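Local coordinates for protein ATP-dependent Clp protease proteolytic subunit (Listeria monocytogenes, PDB 4JCR) that probably cleaves peptides and misfolded proteins in an ATP-dependent process, as a serine peptidase subunit of a fourteen-subunit, two-ring barrel, at residues G87-A92 with T111-H116. The protein carries 1 engineered substitution. Residues are numbered along the deposited sequence; the frame is centred on the assembly and turned at random.
Sequences GWVASA and TRYMIH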
ATOM      1  N   GLY A  87      19.379  12.758  29.349  1.00 35.58           N
ATOM      2  CA  GLY A  87      19.023  11.588  28.539  1.00 35.10           C
ATOM      3  C   GLY A  87      20.147  11.227  27.590  1.00 34.46           C
ATOM      4  O   GLY A  87      20.958  10.347  27.875  1.00 34.09           O
ATOM      5  N   TRP A  88      20.185  11.906  26.449  1.00 34.69           N
ATOM      6  CA  TRP A  88      21.333  11.845  25.551  1.00 33.84           C
ATOM      7  C   TRP A  88      21.530  13.120  24.784  1.00 33.45           C
ATOM      8  O   TRP A  88      20.582  13.869  24.539  1.00 33.33           O
ATOM      9  CB  TRP A  88      21.281  10.637  24.608  1.00 34.10           C
ATOM     10  CG  TRP A  88      20.030  10.482  23.763  1.00 34.44           C
ATOM     11  CD1 TRP A  88      18.977  11.386  23.602  1.00 34.00           C
ATOM     12  CD2 TRP A  88      19.683   9.343  22.895  1.00 34.55           C
ATOM     13  NE1 TRP A  88      18.029  10.891  22.743  1.00 34.00           N
ATOM     14  CE2 TRP A  88      18.390   9.672  22.280  1.00 34.69           C
ATOM     15  CE3 TRP A  88      20.285   8.125  22.588  1.00 34.63           C
ATOM     16  CZ2 TRP A  88      17.754   8.808  21.398  1.00 34.95           C
ATOM     17  CZ3 TRP A  88      19.632   7.263  21.697  1.00 34.70           C
ATOM     18  CH2 TRP A  88      18.397   7.597  21.121  1.00 34.89           C
ATOM     19  N   VAL A  89      22.783  13.384  24.429  1.00 32.85           N
ATOM     20  CA  VAL A  89      23.142  14.508  23.574  1.00 33.28           C
ATOM     21  C   VAL A  89      24.118  13.971  22.532  1.00 34.48           C
ATOM     22  O   VAL A  89      25.240  13.582  22.866  1.00 34.90           O
ATOM     23  CB  VAL A  89      23.797  15.667  24.364  1.00 32.38           C
ATOM     24  CG1 VAL A  89      23.996  16.878  23.462  1.00 31.92           C
ATOM     25  CG2 VAL A  89      22.966  16.049  25.583  1.00 31.31           C
ATOM     26  N   ALA A  90      23.691  13.941  21.275  1.00 35.20           N
ATOM     27  CA  ALA A  90      24.490  13.306  20.228  1.00 35.80           C
ATOM     28  C   ALA A  90      24.489  14.090  18.927  1.00 36.42           C
ATOM     29  O   ALA A  90      23.512  14.765  18.599  1.00 36.21           O
ATOM     30  CB  ALA A  90      24.010  11.879  19.986  1.00 35.51           C
ATOM     31  N   SER A  91      25.605  13.998  18.204  1.00 37.53           N
ATOM     32  CA  SER A  91      25.738  14.542  16.851  1.00 38.39           C
ATOM     33  C   SER A  91      25.372  16.033  16.777  1.00 38.54           C
ATOM     34  O   SER A  91      26.038  16.860  17.403  1.00 39.11           O
ATOM     35  CB  SER A  91      24.932  13.689  15.864  1.00 39.83           C
ATOM     36  OG  SER A  91      25.310  13.951  14.528  1.00 42.46           O
ATOM     37  N   ALA A  92      24.315  16.375  16.037  1.00 37.75           N
ATOM     38  CA  ALA A  92      23.875  17.771  15.914  1.00 37.57           C
ATOM     39  C   ALA A  92      23.474  18.380  17.260  1.00 37.69           C
ATOM     40  O   ALA A  92      23.568  19.595  17.455  1.00 37.73           O
ATOM     41  CB  ALA A  92      22.739  17.896  14.907  1.00 38.11           C
ATOM     42  N   THR A 111      22.824  10.594  31.683  1.00 38.10           N
ATOM     43  CA  THR A 111      22.987  11.110  30.333  1.00 37.55           C
ATOM     44  C   THR A 111      24.220  10.495  29.685  1.00 38.27           C
ATOM     45  O   THR A 111      25.257  10.335  30.333  1.00 38.01           O
ATOM     46  CB  THR A 111      23.145  12.647  30.331  1.00 36.47           C
ATOM     47  OG1 THR A 111      22.175  13.239  31.205  1.00 35.64           O
ATOM     48  CG2 THR A 111      22.973  13.214  28.927  1.00 35.50           C
ATOM     49  N   ARG A 112      24.093  10.148  28.409  1.00 38.07           N
ATOM     50  CA  ARG A 112      25.241   9.757  27.601  1.00 38.24           C
ATOM     51  C   ARG A 112      25.423  10.713  26.424  1.00 37.51           C
ATOM     52  O   ARG A 112      24.466  11.329  25.953  1.00 36.71           O
ATOM     53  CB  ARG A 112      25.153   8.291  27.145  1.00 38.93           C
ATOM     54  CG  ARG A 112      23.828   7.871  26.529  1.00 39.70           C
ATOM     55  CD  ARG A 112      23.945   6.481  25.923  1.00 40.20           C
ATOM     56  NE  ARG A 112      22.743   6.087  25.189  1.00 40.06           N
ATOM     57  CZ  ARG A 112      22.719   5.185  24.211  1.00 40.11           C
ATOM     58  NH1 ARG A 112      21.575   4.892  23.607  1.00 38.55           N
ATOM     59  NH2 ARG A 112      23.834   4.575  23.827  1.00 40.16           N
ATOM     60  N   TYR A 113      26.667  10.847  25.979  1.00 36.84           N
ATOM     61  CA  TYR A 113      27.040  11.806  24.948  1.00 37.58           C
ATOM     62  C   TYR A 113      27.677  11.084  23.776  1.00 38.98           C
ATOM     63  O   TYR A 113      28.291  10.031  23.950  1.00 39.46           O
ATOM     64  CB  TYR A 113      28.011  12.843  25.527  1.00 36.22           C
ATOM     65  CG  TYR A 113      27.362  13.779  26.521  1.00 35.00           C
ATOM     66  CD1 TYR A 113      27.011  15.074  26.150  1.00 34.87           C
ATOM     67  CD2 TYR A 113      27.079  13.368  27.823  1.00 34.77           C
ATOM     68  CE1 TYR A 113      26.407  15.936  27.046  1.00 33.88           C
ATOM     69  CE2 TYR A 113      26.471  14.225  28.729  1.00 34.46           C
ATOM     70  CZ  TYR A 113      26.138  15.507  28.329  1.00 33.83           C
ATOM     71  OH  TYR A 113      25.537  16.375  29.209  1.00 34.66           O
ATOM     72  N   MET A 114      27.517  11.637  22.579  1.00 40.68           N
ATOM     73  CA  MET A 114      28.139  11.049  21.400  1.00 44.22           C
ATOM     74  C   MET A 114      28.594  12.096  20.400  1.00 44.98           C
ATOM     75  O   MET A 114      27.841  12.998  20.033  1.00 44.95           O
ATOM     76  CB  MET A 114      27.206  10.049  20.707  1.00 45.91           C
ATOM     77  CG  MET A 114      27.924   9.142  19.713  1.00 48.67           C
ATOM     78  SD  MET A 114      27.028   8.851  18.176  1.00 51.89           S
ATOM     79  CE  MET A 114      26.766  10.528  17.611  1.00 51.94           C
ATOM     80  N   ILE A 115      29.843  11.961  19.972  1.00 46.93           N
ATOM     81  CA  ILE A 115      30.359  12.711  18.838  1.00 49.06           C
ATOM     82  C   ILE A 115      30.665  11.725  17.713  1.00 50.23           C
ATOM     83  O   ILE A 115      31.068  10.588  17.969  1.00 49.39           O
ATOM     84  CB  ILE A 115      31.600  13.558  19.206  1.00 48.77           C
ATOM     85  CG1 ILE A 115      32.684  12.700  19.878  1.00 48.92           C
ATOM     86  CG2 ILE A 115      31.193  14.717  20.104  1.00 50.06           C
ATOM     87  CD1 ILE A 115      34.003  13.415  20.107  1.00 48.44           C
ATOM     88  N   HIS A 116      30.435  12.151  16.476  1.00 54.23           N
ATOM     89  CA  HIS A 116      30.724  11.322  15.308  1.00 58.86           C
ATOM     90  C   HIS A 116      30.791  12.158  14.063  1.00 62.48           C
ATOM     91  O   HIS A 116      30.463  13.347  14.093  1.00 63.73           O
ATOM     92  CB  HIS A 116      29.705  10.178  15.179  1.00 59.01           C
ATOM     93  CG  HIS A 116      28.384  10.580  14.553  1.00 60.28           C
ATOM     94  ND1 HIS A 116      27.612   9.705  13.883  1.00 60.90           N
ATOM     95  CD2 HIS A 116      27.712  11.803  14.513  1.00 60.36           C
ATOM     96  CE1 HIS A 116      26.504  10.328  13.439  1.00 60.90           C
ATOM     97  NE2 HIS A 116      26.568  11.612  13.821  1.00 60.09           N
TER
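Strands 88-90 and 111-115 run side by side in parallel, their axes 4.7 Å apart and their N-to-C directions only 5° apart, and four backbone hydrogen bonds join segments 87-92 and 111-116: R112 N to G87 O, V89 N to R112 O, M114 N to V89 O and S91 N to M114 O, the outer two using G87 and S91, which flank strand 88-90. W88 and R112 leave the same face of the sheet and lie alongside each other. NH1 of R112 rests 3.6 Å from CZ3 of W88, with guanidinium and indole planes 25° apart. Both side chains start with CG between backbone N and carbonyl carbon, which sends them in the same direction. The guanidinium also makes a cation-pi contact with W167 and salt bridges to E65 and E135 of a neighbouring subunit, so this end of the pair belongs to a subunit interface. On that face too, CB of A90 meets CB of M114 at 3.8 Å.

Just beyond the strands lies the catalytic centre of the ClpP fold. S91, the predicted nucleophile, sits at the N-cap position of helix 92-97, but its OG makes no capping bond and is turned instead to H116, the predicted catalytic histidine, hydrogen-bonding to NE2 at 2.7 Å. OG arrives at the imidazole edge in the ring plane. CE of M114 lies over one face of the imidazole, 3.4 Å above its plane and offset toward the rim, placed there by a chain bent at chi2 and chi3. ND1 of H116 makes a weak hydrogen bond with D165, an engineered residue, consistent with a Ser-His-Asp catalytic triad whose aspartate the substitution supplies.

The opposite face of the sheet carries V89 and Y113, again side by side: CG2 of V89 lies 3.7 Å from CE1 of the tyrosine ring. Y113 OH is hydrogen-bonded to S107, while Y97 of helix 92-97 meets the same ring edge-to-face.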